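Long-range contacts in molybdopterin biosynthesis moeA protein (Pyrococcus horikoshii, PDB 1WU2), which probably acts in the late steps of molybdenum cofactor biosynthesis, in the insertion of molybdenum into molybdopterin, as in other MoeA proteins: residues V90-V95 against R108-A113; L79-V85 against G98-L104; E237-K241 against H269-N273. All blocks are in the same frame, centred on the assembly; numbering follows the deposited sequence.

In the fold
From the N terminus, strand 77-84 comes first, then the loop with 90-95, strand 99-103 and the loop with 108-113. Interaction 2 pairs the two strands (79-85 with 98-104) and closes the loop that holds 90-95. Interaction 1 joins that loop to the next one, 108-113. The two contacts therefore cross along the chain. They also touch: both carboxylate oxygens of Glu-83 probably accept hydrogen bonds from the backbone of Lys-92 and Glu-93. Both belong to the MoeA N-terminal region. Interaction 3 (237-241 with 269-273) closes a later loop in the probable molybdopterin-binding domain, its nearest atoms about 65 Å from interaction 1.

Interaction 1. Residues V90-V95 against R108-A113; sequences VAKEEV and RIPKGA
Val-90 lays CG2 over one face of the Arg-108 guanidinium, 4.2 Å above its plane and offset toward the rim. Its other methyl, CG1, comes within 3.4 Å of Arg-108 NH1. CG1 stands anti to the valine N (chi1 -179°) and CG2 beside that N, which brings both branches to the arginine. Arg-108 bends at chi3 as it reaches across. Next along, Ala-91 CB rests on the ring of Pro-110, 3.7 Å from CG.

The far end is held by backbone. Val-95 N donates to Lys-111 O at 2.9 Å, with an N-H...O angle of 146°. The same oxygen receives a CA-H...O contact from Glu-94. Val-95 CG2 packs on Ala-113 CB (4.0 Å) and also meets Pro-110 CB. Glu-94 and Lys-111 run side by side and point the same way. Glu-94 OE1 touches the aliphatic chain of Lys-111, 3.6 Å from Lys-111 CD, and Glu-94 CG lies near Lys-111 CB. OE1 stays 4.6 Å from Lys-111 NZ, beyond a salt bridge, so the attraction is probably modest.

Pro-110 to Ala-113 form a type II beta turn, closed by Ala-113 N to Pro-110 O. Gly-112 takes the positive phi of this turn (99°). A CB there would clash with Val-95 O, which instead meets Gly-112 CA in a CA-H...O contact. A water bridges the middle of the contact. It donates to Ala-91 O and Glu-93 O and accepts from Lys-111 N, giving partners to three backbone groups of the two loops.

The contact lies at the surface and joins two loops at one side of a mixed sheet. Val-95 and Pro-110 reach Ile-101 of strand 99-103, while Pro-110 and Ala-113 pack on Ala-62 of strand 60-63.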
# COMPACT_ATOMS: atom_id res chain seq x y z
N VAL A 90 33.59 15.80 -28.32
CA VAL A 90 32.60 16.50 -29.13
C VAL A 90 33.17 16.70 -30.54
O VAL A 90 34.38 16.85 -30.72
CB VAL A 90 32.24 17.87 -28.51
CG1 VAL A 90 31.19 18.59 -29.36
CG2 VAL A 90 31.74 17.69 -27.09
N ALA A 91 32.29 16.71 -31.54
CA ALA A 91 32.69 16.89 -32.93
C ALA A 91 33.23 18.29 -33.19
O ALA A 91 32.58 19.29 -32.86
CB ALA A 91 31.52 16.60 -33.86
N LYS A 92 34.41 18.36 -33.79
CA LYS A 92 35.03 19.63 -34.17
C LYS A 92 34.39 20.20 -35.44
O LYS A 92 34.26 21.41 -35.58
CB LYS A 92 36.54 19.47 -34.39
CG LYS A 92 37.29 18.71 -33.29
CD LYS A 92 37.11 19.35 -31.92
CE LYS A 92 38.12 18.80 -30.92
NZ LYS A 92 39.32 19.68 -30.79
N GLU A 93 33.99 19.31 -36.35
CA GLU A 93 33.46 19.69 -37.65
C GLU A 93 31.93 19.68 -37.67
O GLU A 93 31.29 19.02 -36.84
CB GLU A 93 34.00 18.77 -38.75
CG GLU A 93 35.03 19.42 -39.68
CD GLU A 93 36.45 19.34 -39.15
OE1 GLU A 93 36.66 19.67 -37.96
OE2 GLU A 93 37.35 18.95 -39.91
N GLU A 94 31.35 20.43 -38.60
CA GLU A 94 29.91 20.48 -38.80
C GLU A 94 29.50 19.49 -39.90
O GLU A 94 30.34 18.98 -40.63
CB GLU A 94 29.45 21.89 -39.19
CG GLU A 94 29.74 22.97 -38.17
CD GLU A 94 29.12 24.31 -38.54
OE1 GLU A 94 27.91 24.35 -38.85
OE2 GLU A 94 29.85 25.33 -38.51
N VAL A 95 28.19 19.25 -40.01
CA VAL A 95 27.65 18.34 -41.01
C VAL A 95 26.88 19.16 -42.04
O VAL A 95 25.92 19.85 -41.70
CB VAL A 95 26.70 17.30 -40.38
CG1 VAL A 95 26.05 16.42 -41.45
CG2 VAL A 95 27.46 16.44 -39.38
N ARG A 108 27.34 13.91 -28.27
CA ARG A 108 26.47 15.01 -28.65
C ARG A 108 26.36 15.06 -30.17
O ARG A 108 27.36 14.97 -30.87
CB ARG A 108 27.01 16.33 -28.13
CG ARG A 108 26.05 17.50 -28.30
CD ARG A 108 26.75 18.83 -28.46
NE ARG A 108 27.22 19.34 -27.18
CZ ARG A 108 28.23 20.20 -27.02
NH1 ARG A 108 28.90 20.67 -28.06
NH2 ARG A 108 28.56 20.58 -25.79
N ILE A 109 25.13 15.19 -30.67
CA ILE A 109 24.90 15.26 -32.11
C ILE A 109 25.62 16.50 -32.63
O ILE A 109 25.37 17.61 -32.15
CB ILE A 109 23.39 15.31 -32.44
CG1 ILE A 109 22.65 14.08 -31.90
CG2 ILE A 109 23.17 15.44 -33.94
CD1 ILE A 109 23.27 12.75 -32.29
N PRO A 110 26.52 16.34 -33.60
CA PRO A 110 27.23 17.48 -34.18
C PRO A 110 26.28 18.52 -34.75
O PRO A 110 25.17 18.19 -35.16
CB PRO A 110 28.05 16.85 -35.31
CG PRO A 110 28.21 15.43 -34.93
CD PRO A 110 26.97 15.06 -34.19
N LYS A 111 26.71 19.78 -34.74
CA LYS A 111 26.04 20.83 -35.50
C LYS A 111 25.85 20.35 -36.94
O LYS A 111 26.75 19.72 -37.51
CB LYS A 111 26.87 22.12 -35.48
CG LYS A 111 26.07 23.40 -35.54
CD LYS A 111 26.98 24.61 -35.34
CE LYS A 111 26.20 25.88 -35.03
NZ LYS A 111 27.01 27.11 -35.29
N GLY A 112 24.67 20.61 -37.50
CA GLY A 112 24.35 20.20 -38.85
C GLY A 112 23.52 18.93 -38.93
O GLY A 112 22.63 18.82 -39.77
N ALA A 113 23.82 17.96 -38.06
CA ALA A 113 23.15 16.66 -38.10
C ALA A 113 21.80 16.68 -37.39
O ALA A 113 21.65 17.31 -36.34
CB ALA A 113 24.03 15.58 -37.50
O HOH W 1 29.95 19.76 -34.31

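Interaction 2. Residues L79-V85 against G98-L104; sequences LTVIEEV and GKAIKVL
Thr-80 N donates to Gly-98 O at 3.0 Å and opens a parallel strand pair. Val-85 N closes it with a nearly straight bond to Lys-102 O (3.1 Å, 171°). Between them, three weak bonds join Ala-100 N to Thr-80 O, Ile-82 N to Ala-100 O and Lys-102 N to Glu-83 O. The register slips by one residue at Ile-82, a beta bulge in strand 77-84.

Ile-82 has CG1 between its own N and carbonyl carbon (chi1 71°). This places CG1 against Ile-101 CG1 at 3.8 Å, and CG2 on Lys-99 CD. Val-85 CG2 meets the other branch of Ile-101, CG2, also at 3.8 Å. On the opposite face, the Glu-84 side chain crosses that of Lys-102 at a slant, with Glu-84 OE2 3.5 Å from Lys-102 CD. Their charged ends turn elsewhere: Glu-84 makes a salt bridge with Arg-124, and Lys-102 NZ bonds Gln-119.

The two strands are central in a six-stranded mixed sheet. Strand 60-63 runs antiparallel beside 99-103, and strand 128-131 antiparallel beside 77-84. Leu-79 and Ala-100 touch both Ile-63 and Ile-129 of these flanking strands.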
# COMPACT_ATOMS: atom_id res chain seq x y z
N LEU A 79 27.64 9.28 -48.89
CA LEU A 79 28.06 10.36 -48.00
C LEU A 79 29.56 10.23 -47.72
O LEU A 79 30.14 9.17 -47.91
CB LEU A 79 27.27 10.33 -46.69
CG LEU A 79 25.74 10.28 -46.81
CD1 LEU A 79 25.12 10.01 -45.44
CD2 LEU A 79 25.19 11.56 -47.41
N THR A 80 30.17 11.32 -47.26
CA THR A 80 31.60 11.35 -46.98
C THR A 80 31.84 11.56 -45.48
O THR A 80 31.28 12.47 -44.87
CB THR A 80 32.29 12.47 -47.79
OG1 THR A 80 31.85 12.43 -49.16
CG2 THR A 80 33.79 12.24 -47.88
N VAL A 81 32.67 10.70 -44.90
CA VAL A 81 33.01 10.76 -43.48
C VAL A 81 34.19 11.72 -43.26
O VAL A 81 35.34 11.38 -43.56
CB VAL A 81 33.34 9.36 -42.92
CG1 VAL A 81 33.61 9.42 -41.41
CG2 VAL A 81 32.22 8.38 -43.22
N ILE A 82 33.88 12.91 -42.75
CA ILE A 82 34.88 13.96 -42.49
C ILE A 82 35.52 13.86 -41.10
O ILE A 82 36.59 14.43 -40.87
CB ILE A 82 34.25 15.37 -42.66
CG1 ILE A 82 33.27 15.67 -41.51
CG2 ILE A 82 33.62 15.50 -44.06
CD1 ILE A 82 32.11 16.60 -41.85
N GLU A 83 34.86 13.17 -40.17
CA GLU A 83 35.37 13.05 -38.81
C GLU A 83 34.89 11.79 -38.09
O GLU A 83 33.82 11.26 -38.39
CB GLU A 83 34.98 14.28 -37.98
CG GLU A 83 35.49 14.25 -36.54
CD GLU A 83 35.20 15.52 -35.77
OE1 GLU A 83 34.15 16.15 -36.02
OE2 GLU A 83 36.02 15.87 -34.89
N GLU A 84 35.71 11.32 -37.16
CA GLU A 84 35.32 10.29 -36.21
C GLU A 84 35.62 10.80 -34.81
O GLU A 84 36.78 11.00 -34.44
CB GLU A 84 36.10 9.00 -36.48
CG GLU A 84 35.99 8.51 -37.92
CD GLU A 84 36.48 7.09 -38.10
OE1 GLU A 84 37.37 6.66 -37.33
OE2 GLU A 84 35.98 6.41 -39.01
N VAL A 85 34.57 11.03 -34.03
CA VAL A 85 34.67 11.61 -32.70
C VAL A 85 35.08 10.51 -31.72
O VAL A 85 34.34 9.53 -31.57
CB VAL A 85 33.33 12.24 -32.25
CG1 VAL A 85 33.46 12.90 -30.88
CG2 VAL A 85 32.82 13.24 -33.28
N GLY A 98 25.61 15.89 -47.99
CA GLY A 98 26.46 14.82 -48.47
C GLY A 98 27.55 14.40 -47.50
O GLY A 98 28.51 13.75 -47.91
N LYS A 99 27.39 14.75 -46.23
CA LYS A 99 28.43 14.51 -45.22
C LYS A 99 27.92 13.63 -44.08
O LYS A 99 26.73 13.36 -43.96
CB LYS A 99 28.95 15.83 -44.65
CG LYS A 99 29.39 16.85 -45.70
CD LYS A 99 30.79 16.58 -46.21
CE LYS A 99 31.25 17.65 -47.21
NZ LYS A 99 31.62 17.06 -48.52
N ALA A 100 28.86 13.20 -43.23
CA ALA A 100 28.56 12.31 -42.11
C ALA A 100 29.71 12.31 -41.10
O ALA A 100 30.87 12.45 -41.48
CB ALA A 100 28.30 10.89 -42.62
N ILE A 101 29.38 12.14 -39.82
CA ILE A 101 30.39 12.14 -38.76
C ILE A 101 30.18 10.94 -37.84
O ILE A 101 29.20 10.89 -37.10
CB ILE A 101 30.33 13.46 -37.94
CG1 ILE A 101 30.79 14.63 -38.80
CG2 ILE A 101 31.19 13.36 -36.67
CD1 ILE A 101 30.58 15.99 -38.16
N LYS A 102 31.10 9.98 -37.88
CA LYS A 102 31.05 8.83 -36.99
C LYS A 102 31.00 9.26 -35.52
O LYS A 102 31.85 10.02 -35.07
CB LYS A 102 32.27 7.92 -37.21
CG LYS A 102 32.11 6.52 -36.62
CD LYS A 102 33.22 5.59 -37.09
CE LYS A 102 32.83 4.13 -36.97
NZ LYS A 102 32.83 3.69 -35.55
N VAL A 103 29.99 8.78 -34.81
CA VAL A 103 29.86 9.02 -33.37
C VAL A 103 29.66 7.71 -32.61
O VAL A 103 29.41 6.66 -33.21
CB VAL A 103 28.68 9.97 -33.06
CG1 VAL A 103 28.99 11.37 -33.56
CG2 VAL A 103 27.36 9.46 -33.65
N LEU A 104 29.78 7.78 -31.29
CA LEU A 104 29.43 6.67 -30.41
C LEU A 104 28.16 7.03 -29.64
O LEU A 104 27.73 8.18 -29.67
CB LEU A 104 30.57 6.38 -29.43
CG LEU A 104 31.86 5.85 -30.07
CD1 LEU A 104 33.04 6.03 -29.12
CD2 LEU A 104 31.71 4.39 -30.46
O HOH W 2 29.38 14.19 -50.89

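Interaction 3. Residues E237-K241 against H269-N273; sequences ESIIK and HKFVN
A short, weakly bonded helix at 237-240 faces the loop 269-273, with no backbone pairing between them and a closest CA-CA distance of 6.9 Å, from Lys-241 to Phe-271. Side chains therefore make the contact.

Phe-271 is the main one. Its CG is anti to its carbonyl carbon (chi1 -56°), and the ring reaches over to the helix. Ile-240 CG2 sits above the centre of one ring face, 3.8 Å from the centroid and 10° off the ring normal. This is a CH-pi contact. CG2 also touches the rim carbons CZ and CE2. Lys-241 meets the ring differently: its CD lies at the edge, in the ring plane, 4.0 Å from Phe-271 CD1. The aliphatic part of Glu-237 comes in obliquely, with CG 3.6 Å from Phe-271 CE1. Three residues of 237-241 thus touch the ring. An alanine in place of Phe-271 would probably leave Ile-240 CG2 without its aromatic cover and open a gap between helix and loop.

Glu-237 is extended beyond CG and carries its carboxylate past the ring to Lys-270. OE2 and Lys-270 NZ form a salt bridge at 2.6 Å, while OE1 stays farther off. Lys-270 bends at three torsions to arrive, and the two side chains cross at about a right angle.

Behind the contact, Ile-240 also packs on Leu-233 of strand 226-233. On the loop side, Val-272 touches Val-293 and Ile-295 of strand 293-295.

The chemistry is mixed: one ion pair between two exposed residues, beside a small apolar patch. Solvent is likely to weaken the salt bridge, since both its partners are exposed; the ring adds a contact that does not depend on charge.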
# COMPACT_ATOMS: atom_id res chain seq x y z
N GLU A 237 -17.32 12.18 33.75
CA GLU A 237 -17.47 13.43 32.99
C GLU A 237 -16.32 14.42 33.18
O GLU A 237 -15.88 15.05 32.22
CB GLU A 237 -18.80 14.11 33.35
CG GLU A 237 -19.19 15.25 32.42
CD GLU A 237 -20.40 16.02 32.90
OE1 GLU A 237 -20.34 17.27 32.93
OE2 GLU A 237 -21.41 15.38 33.26
N SER A 238 -15.84 14.56 34.42
CA SER A 238 -14.77 15.50 34.73
C SER A 238 -13.47 15.14 34.01
O SER A 238 -12.81 16.01 33.43
CB SER A 238 -14.51 15.55 36.24
OG SER A 238 -13.71 16.67 36.58
N ILE A 239 -13.11 13.86 34.05
CA ILE A 239 -11.89 13.37 33.42
C ILE A 239 -11.98 13.37 31.88
O ILE A 239 -10.98 13.54 31.21
CB ILE A 239 -11.51 11.97 33.98
CG1 ILE A 239 -10.95 12.10 35.40
CG2 ILE A 239 -10.49 11.25 33.09
CD1 ILE A 239 -11.75 11.36 36.46
N ILE A 240 -13.18 13.20 31.32
CA ILE A 240 -13.35 13.21 29.87
C ILE A 240 -13.31 14.65 29.33
O ILE A 240 -13.15 14.85 28.12
CB ILE A 240 -14.67 12.50 29.44
CG1 ILE A 240 -14.69 11.04 29.93
CG2 ILE A 240 -14.84 12.53 27.92
CD1 ILE A 240 -13.49 10.21 29.53
N LYS A 241 -13.41 15.63 30.22
CA LYS A 241 -13.31 17.04 29.84
C LYS A 241 -11.90 17.49 29.44
O LYS A 241 -11.72 18.62 28.99
CB LYS A 241 -13.84 17.94 30.97
CG LYS A 241 -14.74 19.07 30.50
CD LYS A 241 -16.10 18.56 30.04
CE LYS A 241 -17.17 19.63 30.18
NZ LYS A 241 -16.73 20.95 29.64
N HIS A 269 -23.17 14.70 23.39
CA HIS A 269 -23.41 16.11 23.05
C HIS A 269 -23.00 17.05 24.19
O HIS A 269 -22.89 18.26 23.99
CB HIS A 269 -24.87 16.35 22.66
CG HIS A 269 -25.11 17.68 22.02
ND1 HIS A 269 -24.47 18.07 20.86
CD2 HIS A 269 -25.89 18.72 22.39
CE1 HIS A 269 -24.86 19.28 20.53
NE2 HIS A 269 -25.72 19.71 21.44
N LYS A 270 -22.77 16.50 25.38
CA LYS A 270 -22.30 17.28 26.52
C LYS A 270 -20.82 17.65 26.40
O LYS A 270 -20.37 18.61 27.04
CB LYS A 270 -22.55 16.52 27.82
CG LYS A 270 -24.04 16.24 28.08
CD LYS A 270 -24.40 16.28 29.57
CE LYS A 270 -24.17 14.94 30.26
NZ LYS A 270 -23.12 15.02 31.32
N PHE A 271 -20.06 16.90 25.60
CA PHE A 271 -18.64 17.17 25.39
C PHE A 271 -18.33 17.88 24.07
O PHE A 271 -17.29 18.54 23.96
CB PHE A 271 -17.85 15.86 25.42
CG PHE A 271 -18.04 15.07 26.68
CD1 PHE A 271 -17.75 15.62 27.91
CD2 PHE A 271 -18.52 13.76 26.62
CE1 PHE A 271 -17.92 14.89 29.08
CE2 PHE A 271 -18.70 13.02 27.78
CZ PHE A 271 -18.40 13.59 29.01
N VAL A 272 -19.21 17.73 23.08
CA VAL A 272 -18.96 18.23 21.73
C VAL A 272 -20.20 18.90 21.15
O VAL A 272 -21.31 18.42 21.33
CB VAL A 272 -18.54 17.08 20.78
CG1 VAL A 272 -18.24 17.61 19.38
CG2 VAL A 272 -17.32 16.33 21.34
N ASN A 273 -19.99 20.01 20.44
CA ASN A 273 -21.04 20.63 19.64
C ASN A 273 -21.09 19.95 18.27
O ASN A 273 -20.28 20.24 17.38
CB ASN A 273 -20.81 22.14 19.51
CG ASN A 273 -22.11 22.90 19.33
OD1 ASN A 273 -22.82 22.71 18.35
ND2 ASN A 273 -22.42 23.77 20.29